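Local coordinates for protein lactose Operon Repressor (Escherichia coli, PDB 1JYE) that binds operator DNA to repress transcription of the lactose operon, here as a dimeric variant with its C-terminal end deleted, at residues A[305-309]-A[310-314]; A[77-80]-A[81-85]; A[113-116]-A[117-121]; A[231-235]-A[236-240]. The protein carries 1 engineered substitution. All coordinates share one frame; numbering follows the deposited sequence.

Contact 1: residues A[305-309]-A[310-314]; sequences LQLSQ and GQAVK
G310 gives its backbone N-H back to L307, with G310 N 3.1 Å from L307 O and the donor standing well above the carbonyl plane. The phi of this glycine is positive, and a CB added to it would clash with the O of Q309. Next along, Q311 N binds Q306 O at 2.9 Å, and this bond is nearly straight (173° at the hydrogen). Together the two bonds make a Schellman motif, which closes helix 293-308 and turns the chain toward strand 316-324. The side chain of Q311 folds back over the last turn because its CG sits between the backbone N and the carbonyl carbon (chi1 41°), bringing CG to 3.3 Å from Q306 O. Its chain crosses that of Q306 at about a right angle, the amide planes 67° apart. Q311 NE2 is modelled as a donor to Q306 OE1, but 2.4 Å is too short to trust, and Q309 NE2, another donor, lies only 2.7 Å from Q311 NE2, so the exact placing of these amides is doubtful. An alanine in place of Q306 keeps the CB that meets A312 but would probably leave the Q311 side chain without the amide it crosses. A312 points its methyl into the helix end, where CB meets Q306 CB at 3.4 Å and L307 CD2 at 3.6 Å. At V313 the backbone does the touching: its O lies 3.5 Å from L307 CD2, while the leucine also packs on N157, which K314 touches too.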
loop_
_atom_site.group_PDB
_atom_site.type_symbol
_atom_site.label_atom_id
_atom_site.label_comp_id
_atom_site.label_asym_id
_atom_site.label_seq_id
_atom_site.Cartn_x
_atom_site.Cartn_y
_atom_site.Cartn_z
ATOM N N LEU A 305 14.527 8.598 -19.423
ATOM C CA LEU A 305 15.381 8.054 -20.467
ATOM C C LEU A 305 15.478 9.021 -21.646
ATOM O O LEU A 305 16.537 9.148 -22.257
ATOM C CB LEU A 305 14.863 6.682 -20.914
ATOM C CG LEU A 305 14.849 5.633 -19.793
ATOM C CD1 LEU A 305 14.525 4.267 -20.376
ATOM C CD2 LEU A 305 16.204 5.592 -19.092
ATOM N N GLN A 306 14.383 9.710 -21.961
ATOM C CA GLN A 306 14.403 10.678 -23.057
ATOM C C GLN A 306 15.324 11.823 -22.658
ATOM O O GLN A 306 16.106 12.316 -23.471
ATOM C CB GLN A 306 12.996 11.214 -23.335
ATOM C CG GLN A 306 12.017 10.151 -23.812
ATOM C CD GLN A 306 12.009 9.985 -25.313
ATOM O OE1 GLN A 306 13.054 10.013 -25.960
ATOM N NE2 GLN A 306 10.821 9.799 -25.880
ATOM N N LEU A 307 15.231 12.244 -21.400
ATOM C CA LEU A 307 16.081 13.323 -20.904
ATOM C C LEU A 307 17.552 12.927 -20.983
ATOM O O LEU A 307 18.403 13.739 -21.360
ATOM C CB LEU A 307 15.726 13.660 -19.451
ATOM C CG LEU A 307 14.421 14.430 -19.242
ATOM C CD1 LEU A 307 14.060 14.449 -17.769
ATOM C CD2 LEU A 307 14.574 15.844 -19.789
ATOM N N SER A 308 17.845 11.675 -20.635
ATOM C CA SER A 308 19.219 11.181 -20.656
ATOM C C SER A 308 19.791 11.132 -22.069
ATOM O O SER A 308 21.008 11.158 -22.252
ATOM C CB SER A 308 19.300 9.789 -20.016
ATOM O OG SER A 308 18.676 8.800 -20.815
ATOM N N GLN A 309 18.914 11.066 -23.067
ATOM C CA GLN A 309 19.352 11.023 -24.459
ATOM C C GLN A 309 19.185 12.376 -25.147
ATOM O O GLN A 309 19.426 12.504 -26.349
ATOM C CB GLN A 309 18.574 9.950 -25.225
ATOM C CG GLN A 309 18.795 8.538 -24.711
ATOM C CD GLN A 309 18.110 7.490 -25.568
ATOM O OE1 GLN A 309 18.168 6.294 -25.274
ATOM N NE2 GLN A 309 17.457 7.933 -26.637
ATOM N N GLY A 310 18.770 13.381 -24.381
ATOM C CA GLY A 310 18.586 14.715 -24.928
ATOM C C GLY A 310 17.494 14.821 -25.975
ATOM O O GLY A 310 17.602 15.611 -26.914
ATOM N N GLN A 311 16.435 14.034 -25.816
ATOM C CA GLN A 311 15.336 14.056 -26.772
ATOM C C GLN A 311 13.997 14.372 -26.126
ATOM O O GLN A 311 12.954 14.325 -26.779
ATOM C CB GLN A 311 15.264 12.720 -27.511
ATOM C CG GLN A 311 15.496 11.506 -26.635
ATOM C CD GLN A 311 15.719 10.245 -27.447
ATOM O OE1 GLN A 311 16.487 10.243 -28.409
ATOM N NE2 GLN A 311 15.060 9.163 -27.058
ATOM N N ALA A 312 14.029 14.701 -24.842
ATOM C CA ALA A 312 12.807 15.023 -24.124
ATOM C C ALA A 312 12.558 16.517 -24.188
ATOM O O ALA A 312 12.348 17.082 -25.262
ATOM C CB ALA A 312 12.911 14.573 -22.676
ATOM N N VAL A 313 12.591 17.154 -23.027
ATOM C CA VAL A 313 12.361 18.582 -22.927
ATOM C C VAL A 313 13.181 19.159 -21.785
ATOM O O VAL A 313 14.355 18.827 -21.616
ATOM C CB VAL A 313 10.872 18.877 -22.661
ATOM C CG1 VAL A 313 10.036 18.387 -23.822
ATOM C CG2 VAL A 313 10.429 18.196 -21.374
ATOM N N LYS A 314 12.550 20.025 -21.006
ATOM C CA LYS A 314 13.189 20.653 -19.866
ATOM C C LYS A 314 12.137 21.510 -19.182
ATOM O O LYS A 314 12.060 22.717 -19.415
ATOM C CB LYS A 314 14.358 21.524 -20.327
ATOM C CG LYS A 314 15.539 21.503 -19.378
ATOM C CD LYS A 314 16.110 20.098 -19.265
ATOM C CE LYS A 314 17.260 20.042 -18.280
ATOM N NZ LYS A 314 17.802 18.663 -18.176
#

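Contact 2: residues A[77-80]-A[81-85]; sequences SQIV and AAILS. Engineered in segment 81-85: L84 (natural residue Lys).
S77 accepts the N-H of A81 through its carbonyl, with A81 N 3.0 Å from S77 O, and the A81 methyl rides close to the same oxygen, CB to O 3.3 Å. The S77 hydroxyl turns to the preceding backbone instead, bonding to the carbonyls of H74 and L73. Q78 takes the N-H of A82, while its amide NE2 reaches across the dimer interface to the carbonyl of A72 of the second subunit. At I79 the backbone bond from I83 lies in the carbonyl plane, I83 N to I79 O being 2.9 Å. The segments are successive turns of helix 74-89, the crossover helix of a beta-alpha-beta unit between strands 63-68 and 93-98. The I83 side chain, with CG1 anti to the carbonyl carbon (chi1 -71°), runs back along the helix and sets CG1 3.3 Å from I79 O and CD1 4.0 Å from I79 CG2. An alanine at I83 would probably open a gap beside I79 and leave I123 and V66 of the neighbouring strands without this packing. V80 meets L84, the engineered replacement of a lysine, in two ways: L84 N binds V80 O at 2.8 Å, 167° at the hydrogen, and the two side chains lie alongside, V80 CG1 to L84 CG 4.1 Å. V80 itself packs on T68 and N125, whereas L84 meets L71 of the second subunit.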
loop_
_atom_site.group_PDB
_atom_site.type_symbol
_atom_site.label_atom_id
_atom_site.label_comp_id
_atom_site.label_asym_id
_atom_site.label_seq_id
_atom_site.Cartn_x
_atom_site.Cartn_y
_atom_site.Cartn_z
ATOM N N SER A 77 4.317 3.893 -2.989
ATOM C CA SER A 77 4.478 2.509 -3.420
ATOM C C SER A 77 3.845 2.243 -4.787
ATOM O O SER A 77 4.372 1.466 -5.575
ATOM C CB SER A 77 3.905 1.550 -2.369
ATOM O OG SER A 77 2.532 1.795 -2.139
ATOM N N GLN A 78 2.725 2.894 -5.083
ATOM C CA GLN A 78 2.082 2.685 -6.378
ATOM C C GLN A 78 2.949 3.288 -7.480
ATOM O O GLN A 78 3.116 2.705 -8.551
ATOM C CB GLN A 78 0.692 3.327 -6.394
ATOM C CG GLN A 78 -0.255 2.783 -5.332
ATOM C CD GLN A 78 -0.473 1.285 -5.451
ATOM O OE1 GLN A 78 -0.904 0.791 -6.490
ATOM N NE2 GLN A 78 -0.177 0.555 -4.380
ATOM N N ILE A 79 3.502 4.464 -7.213
ATOM C CA ILE A 79 4.353 5.125 -8.189
ATOM C C ILE A 79 5.622 4.320 -8.457
ATOM O O ILE A 79 5.974 4.067 -9.609
ATOM C CB ILE A 79 4.740 6.537 -7.706
ATOM C CG1 ILE A 79 3.472 7.383 -7.575
ATOM C CG2 ILE A 79 5.752 7.164 -8.668
ATOM C CD1 ILE A 79 3.694 8.770 -6.981
ATOM N N VAL A 80 6.305 3.904 -7.395
ATOM C CA VAL A 80 7.539 3.146 -7.563
ATOM C C VAL A 80 7.293 1.799 -8.239
ATOM O O VAL A 80 8.123 1.332 -9.017
ATOM C CB VAL A 80 8.268 2.965 -6.212
ATOM C CG1 VAL A 80 9.478 2.056 -6.381
ATOM C CG2 VAL A 80 8.725 4.326 -5.694
ATOM N N ALA A 81 6.149 1.181 -7.958
ATOM C CA ALA A 81 5.822 -0.095 -8.589
ATOM C C ALA A 81 5.774 0.109 -10.102
ATOM O O ALA A 81 6.311 -0.687 -10.870
ATOM C CB ALA A 81 4.475 -0.603 -8.088
ATOM N N ALA A 82 5.129 1.192 -10.525
ATOM C CA ALA A 82 5.010 1.505 -11.944
ATOM C C ALA A 82 6.377 1.826 -12.538
ATOM O O ALA A 82 6.662 1.480 -13.683
ATOM C CB ALA A 82 4.063 2.681 -12.139
ATOM N N ILE A 83 7.217 2.502 -11.763
ATOM C CA ILE A 83 8.561 2.835 -12.220
ATOM C C ILE A 83 9.341 1.547 -12.476
ATOM O O ILE A 83 9.963 1.379 -13.528
ATOM C CB ILE A 83 9.319 3.674 -11.166
ATOM C CG1 ILE A 83 8.724 5.086 -11.103
ATOM C CG2 ILE A 83 10.809 3.726 -11.506
ATOM C CD1 ILE A 83 9.334 5.955 -10.022
ATOM N N LEU A 84 9.293 0.629 -11.515
ATOM C CA LEU A 84 10.010 -0.634 -11.646
ATOM C C LEU A 84 9.491 -1.464 -12.812
ATOM O O LEU A 84 10.265 -2.116 -13.512
ATOM C CB LEU A 84 9.906 -1.441 -10.348
ATOM C CG LEU A 84 10.526 -0.790 -9.110
ATOM C CD1 LEU A 84 10.261 -1.662 -7.889
ATOM C CD2 LEU A 84 12.020 -0.591 -9.320
ATOM N N SER A 85 8.180 -1.442 -13.023
ATOM C CA SER A 85 7.591 -2.197 -14.121
ATOM C C SER A 85 8.068 -1.669 -15.472
ATOM O O SER A 85 8.500 -2.438 -16.334
ATOM C CB SER A 85 6.064 -2.131 -14.057
ATOM O OG SER A 85 5.484 -2.826 -15.149
#

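Contact 3: residues A[113-116]-A[117-121]; sequences NLLA and QRVSG
V119 lays both its methyls against the carbonyl of L114, with CG1 3.4 Å and CG2 3.5 Å from L114 O. The same oxygen receives the backbone N-H of Q117, Q117 N to L114 O 3.0 Å, from above the carbonyl plane. One residue on, R118 N reaches L115 O at 3.0 Å, also from above the plane, and closes a type I beta turn from L115 to R118. R118 then takes a positive phi, 64°, which bends the chain so that V119 can come back under the helix end. Looser apolar contact follows there, V119 CG2 lying 4.3 Å from L115 CD2. Q117 bends at chi2 (-54°), which folds its amide back toward the helix, where a water joins it to N113: Q117 NE2 donates to the water at 2.8 Å, and the water donates to N113 O at 2.7 Å.

Around this first shell, L114 packs on V95 and S97 of strand 93-98 and on L122, while L115 packs on L122, T141 and V143. Further along, the hydroxyl of S120 binds the carbonyl of L63, and the backbone of G121 pairs with G65 as the chain runs on into strand 122-125. Q117 also touches S93 of the second subunit. Chemically, the carbonyls of N113, L114 and L115 are satisfied in different ways, L114 O and L115 O by N-H groups of the turn and N113 O by a weak bond from A116 N and by the water, and the valine methyls probably help shield L114 O from solvent.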
loop_
_atom_site.group_PDB
_atom_site.type_symbol
_atom_site.label_atom_id
_atom_site.label_comp_id
_atom_site.label_asym_id
_atom_site.label_seq_id
_atom_site.Cartn_x
_atom_site.Cartn_y
_atom_site.Cartn_z
ATOM N N ASN A 113 24.181 9.061 -2.343
ATOM C CA ASN A 113 24.399 7.616 -2.321
ATOM C C ASN A 113 24.042 6.968 -3.655
ATOM O O ASN A 113 24.696 6.020 -4.087
ATOM C CB ASN A 113 23.583 6.954 -1.204
ATOM C CG ASN A 113 23.966 7.453 0.174
ATOM O OD1 ASN A 113 25.126 7.779 0.430
ATOM N ND2 ASN A 113 22.993 7.497 1.077
ATOM N N LEU A 114 22.996 7.473 -4.305
ATOM C CA LEU A 114 22.574 6.932 -5.592
ATOM C C LEU A 114 23.616 7.221 -6.671
ATOM O O LEU A 114 23.910 6.366 -7.510
ATOM C CB LEU A 114 21.217 7.522 -5.994
ATOM C CG LEU A 114 20.022 7.039 -5.165
ATOM C CD1 LEU A 114 18.798 7.881 -5.478
ATOM C CD2 LEU A 114 19.752 5.568 -5.467
ATOM N N LEU A 115 24.174 8.427 -6.644
ATOM C CA LEU A 115 25.190 8.811 -7.616
ATOM C C LEU A 115 26.442 7.959 -7.434
ATOM O O LEU A 115 27.170 7.693 -8.392
ATOM C CB LEU A 115 25.544 10.293 -7.462
ATOM C CG LEU A 115 24.487 11.305 -7.908
ATOM C CD1 LEU A 115 24.946 12.711 -7.553
ATOM C CD2 LEU A 115 24.251 11.175 -9.410
ATOM N N ALA A 116 26.687 7.531 -6.201
ATOM C CA ALA A 116 27.851 6.704 -5.901
ATOM C C ALA A 116 27.696 5.315 -6.520
ATOM O O ALA A 116 28.675 4.580 -6.676
ATOM C CB ALA A 116 28.038 6.589 -4.395
ATOM N N GLN A 117 26.463 4.957 -6.866
ATOM C CA GLN A 117 26.196 3.660 -7.478
ATOM C C GLN A 117 26.250 3.765 -9.000
ATOM O O GLN A 117 25.905 2.825 -9.714
ATOM C CB GLN A 117 24.830 3.128 -7.035
ATOM C CG GLN A 117 24.744 2.794 -5.552
ATOM C CD GLN A 117 25.839 1.838 -5.105
ATOM O OE1 GLN A 117 26.127 0.851 -5.779
ATOM N NE2 GLN A 117 26.447 2.127 -3.960
ATOM N N ARG A 118 26.685 4.925 -9.483
ATOM C CA ARG A 118 26.821 5.189 -10.912
ATOM C C ARG A 118 25.528 5.179 -11.725
ATOM O O ARG A 118 25.505 4.686 -12.853
ATOM C CB ARG A 118 27.810 4.201 -11.544
ATOM C CG ARG A 118 29.200 4.204 -10.926
ATOM C CD ARG A 118 30.208 3.573 -11.875
ATOM N NE ARG A 118 29.742 2.286 -12.390
ATOM C CZ ARG A 118 30.330 1.619 -13.379
ATOM N NH1 ARG A 118 31.411 2.114 -13.967
ATOM N NH2 ARG A 118 29.833 0.457 -13.784
ATOM N N VAL A 119 24.454 5.725 -11.167
ATOM C CA VAL A 119 23.193 5.781 -11.896
ATOM C C VAL A 119 23.336 6.865 -12.968
ATOM O O VAL A 119 24.067 7.838 -12.770
ATOM C CB VAL A 119 22.017 6.131 -10.959
ATOM C CG1 VAL A 119 21.885 5.071 -9.877
ATOM C CG2 VAL A 119 22.231 7.502 -10.336
ATOM N N SER A 120 22.652 6.695 -14.098
ATOM C CA SER A 120 22.729 7.665 -15.189
ATOM C C SER A 120 21.481 8.537 -15.280
ATOM O O SER A 120 21.327 9.331 -16.211
ATOM C CB SER A 120 22.954 6.946 -16.523
ATOM O OG SER A 120 21.876 6.083 -16.839
ATOM N N GLY A 121 20.593 8.382 -14.305
ATOM C CA GLY A 121 19.368 9.159 -14.276
ATOM C C GLY A 121 18.738 9.037 -12.906
ATOM O O GLY A 121 18.844 7.992 -12.265
HETATM O O HOH W 1 26.101 4.418 -2.477
#

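Contact 4: residues A[231-235]-A[236-240]; sequences QMLNE and GIVPT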
loop_
_atom_site.group_PDB
_atom_site.type_symbol
_atom_site.label_atom_id
_atom_site.label_comp_id
_atom_site.label_asym_id
_atom_site.label_seq_id
_atom_site.Cartn_x
_atom_site.Cartn_y
_atom_site.Cartn_z
ATOM N N GLN A 231 -12.459 14.564 16.824
ATOM C CA GLN A 231 -12.195 15.775 17.599
ATOM C C GLN A 231 -13.088 16.916 17.135
ATOM O O GLN A 231 -13.592 17.694 17.948
ATOM C CB GLN A 231 -10.722 16.175 17.481
ATOM C CG GLN A 231 -9.772 15.166 18.115
ATOM C CD GLN A 231 -8.317 15.591 18.051
ATOM O OE1 GLN A 231 -7.418 14.816 18.381
ATOM N NE2 GLN A 231 -8.077 16.826 17.630
ATOM N N MET A 232 -13.280 17.008 15.823
ATOM C CA MET A 232 -14.127 18.040 15.238
ATOM C C MET A 232 -15.571 17.846 15.692
ATOM O O MET A 232 -16.225 18.784 16.157
ATOM C CB MET A 232 -14.058 17.972 13.712
ATOM C CG MET A 232 -15.001 18.934 13.008
ATOM S SD MET A 232 -14.988 18.707 11.225
ATOM C CE MET A 232 -15.916 17.169 11.078
ATOM N N LEU A 233 -16.063 16.618 15.561
ATOM C CA LEU A 233 -17.428 16.301 15.956
ATOM C C LEU A 233 -17.649 16.480 17.455
ATOM O O LEU A 233 -18.691 16.985 17.875
ATOM C CB LEU A 233 -17.774 14.866 15.546
ATOM C CG LEU A 233 -17.751 14.600 14.039
ATOM C CD1 LEU A 233 -17.999 13.121 13.779
ATOM C CD2 LEU A 233 -18.808 15.450 13.345
ATOM N N ASN A 234 -16.677 16.070 18.262
ATOM C CA ASN A 234 -16.804 16.207 19.708
ATOM C C ASN A 234 -16.831 17.679 20.116
ATOM O O ASN A 234 -17.313 18.018 21.198
ATOM C CB ASN A 234 -15.660 15.487 20.432
ATOM C CG ASN A 234 -15.734 13.974 20.286
ATOM O OD1 ASN A 234 -16.814 13.405 20.133
ATOM N ND2 ASN A 234 -14.581 13.316 20.353
ATOM N N GLU A 235 -16.314 18.545 19.247
ATOM C CA GLU A 235 -16.290 19.988 19.503
ATOM C C GLU A 235 -17.642 20.621 19.207
ATOM O O GLU A 235 -17.875 21.786 19.533
ATOM C CB GLU A 235 -15.248 20.685 18.623
ATOM C CG GLU A 235 -13.818 20.607 19.104
ATOM C CD GLU A 235 -12.918 21.563 18.343
ATOM O OE1 GLU A 235 -12.802 21.422 17.106
ATOM O OE2 GLU A 235 -12.332 22.461 18.980
ATOM N N GLY A 236 -18.526 19.862 18.570
ATOM C CA GLY A 236 -19.832 20.394 18.233
ATOM C C GLY A 236 -19.856 20.955 16.823
ATOM O O GLY A 236 -20.834 21.576 16.409
ATOM N N ILE A 237 -18.771 20.745 16.082
ATOM C CA ILE A 237 -18.688 21.220 14.708
ATOM C C ILE A 237 -19.131 20.083 13.798
ATOM O O ILE A 237 -18.419 19.090 13.640
ATOM C CB ILE A 237 -17.252 21.647 14.351
ATOM C CG1 ILE A 237 -16.818 22.794 15.268
ATOM C CG2 ILE A 237 -17.179 22.071 12.888
ATOM C CD1 ILE A 237 -15.404 23.290 15.027
ATOM N N VAL A 238 -20.313 20.232 13.208
ATOM C CA VAL A 238 -20.864 19.202 12.338
ATOM C C VAL A 238 -21.146 19.733 10.940
ATOM O O VAL A 238 -22.188 20.340 10.684
ATOM C CB VAL A 238 -22.178 18.625 12.925
ATOM C CG1 VAL A 238 -22.638 17.425 12.110
ATOM C CG2 VAL A 238 -21.970 18.238 14.378
ATOM N N PRO A 239 -20.211 19.511 10.009
ATOM C CA PRO A 239 -20.404 19.985 8.640
ATOM C C PRO A 239 -21.352 19.036 7.920
ATOM O O PRO A 239 -21.680 17.972 8.443
ATOM C CB PRO A 239 -18.995 19.925 8.066
ATOM C CG PRO A 239 -18.460 18.666 8.703
ATOM C CD PRO A 239 -18.915 18.819 10.152
ATOM N N THR A 240 -21.808 19.422 6.734
ATOM C CA THR A 240 -22.669 18.543 5.960
ATOM C C THR A 240 -21.781 17.804 4.962
ATOM O O THR A 240 -22.189 16.813 4.367
ATOM C CB THR A 240 -23.779 19.314 5.205
ATOM O OG1 THR A 240 -23.197 20.308 4.353
ATOM C CG2 THR A 240 -24.731 19.976 6.195
#
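M232 and I237 cross at about a right angle, M232 CG lying 3.8 Å from I237 CB. The methionine leaves the helix with CG anti to its own N (chi1 175°), which brings CG against I237; a bend at chi3 (74°) then carries its methyl to the proline ring, CE to P239 CD 3.5 Å. E235 and I237 instead run alongside each other and point the same way, with E235 OE1 3.8 Å from I237 CD1, while that carboxylate oxygen makes its salt bridge to R216. L233 reaches over the returning backbone: its CD2 comes to 3.7 Å from I237 O and lies 4.3 Å from V238 CG2.

What brings these groups together is a Schellman motif at G236. I237 N binds M232 O at 3.2 Å, and G236 N binds L233 O at 3.0 Å from above the carbonyl plane. At the positive phi of G236 any side chain would collide with the O of E235, which restricts the position to glycine.

The turn carries the chain from helix 222-234 into strand 241-244. M232 and P239 both pack on A183 of strand 182-186, M232 also lies on R216 and I237 on A214 of strand 214-217, and T240 pairs through its backbone with Q181 and S269, entering the parallel sheet.

Overall arrangement
Contacts 1, 3 and 4 each deal with a helix end where the chain turns toward a strand, whereas contact 2 lies in mid-helix. Contacts 1 and 3 are neighbours at one end of the molecule, centres 18 Å apart and nearest atoms about 4 Å, without touching. Contact 2 sits deeper, its centre 20 Å from that of contact 1 and 19 Å from that of contact 3, and has the second subunit within reach of six residues, against two at contact 3. Contact 4 lies beside the other parallel sheet, centres 51 Å from contact 1 and 38 Å from contact 2. In this family the effector pocket lies between the two sheet-bearing lobes; contacts 1, 3 and 4 lie toward their far ends.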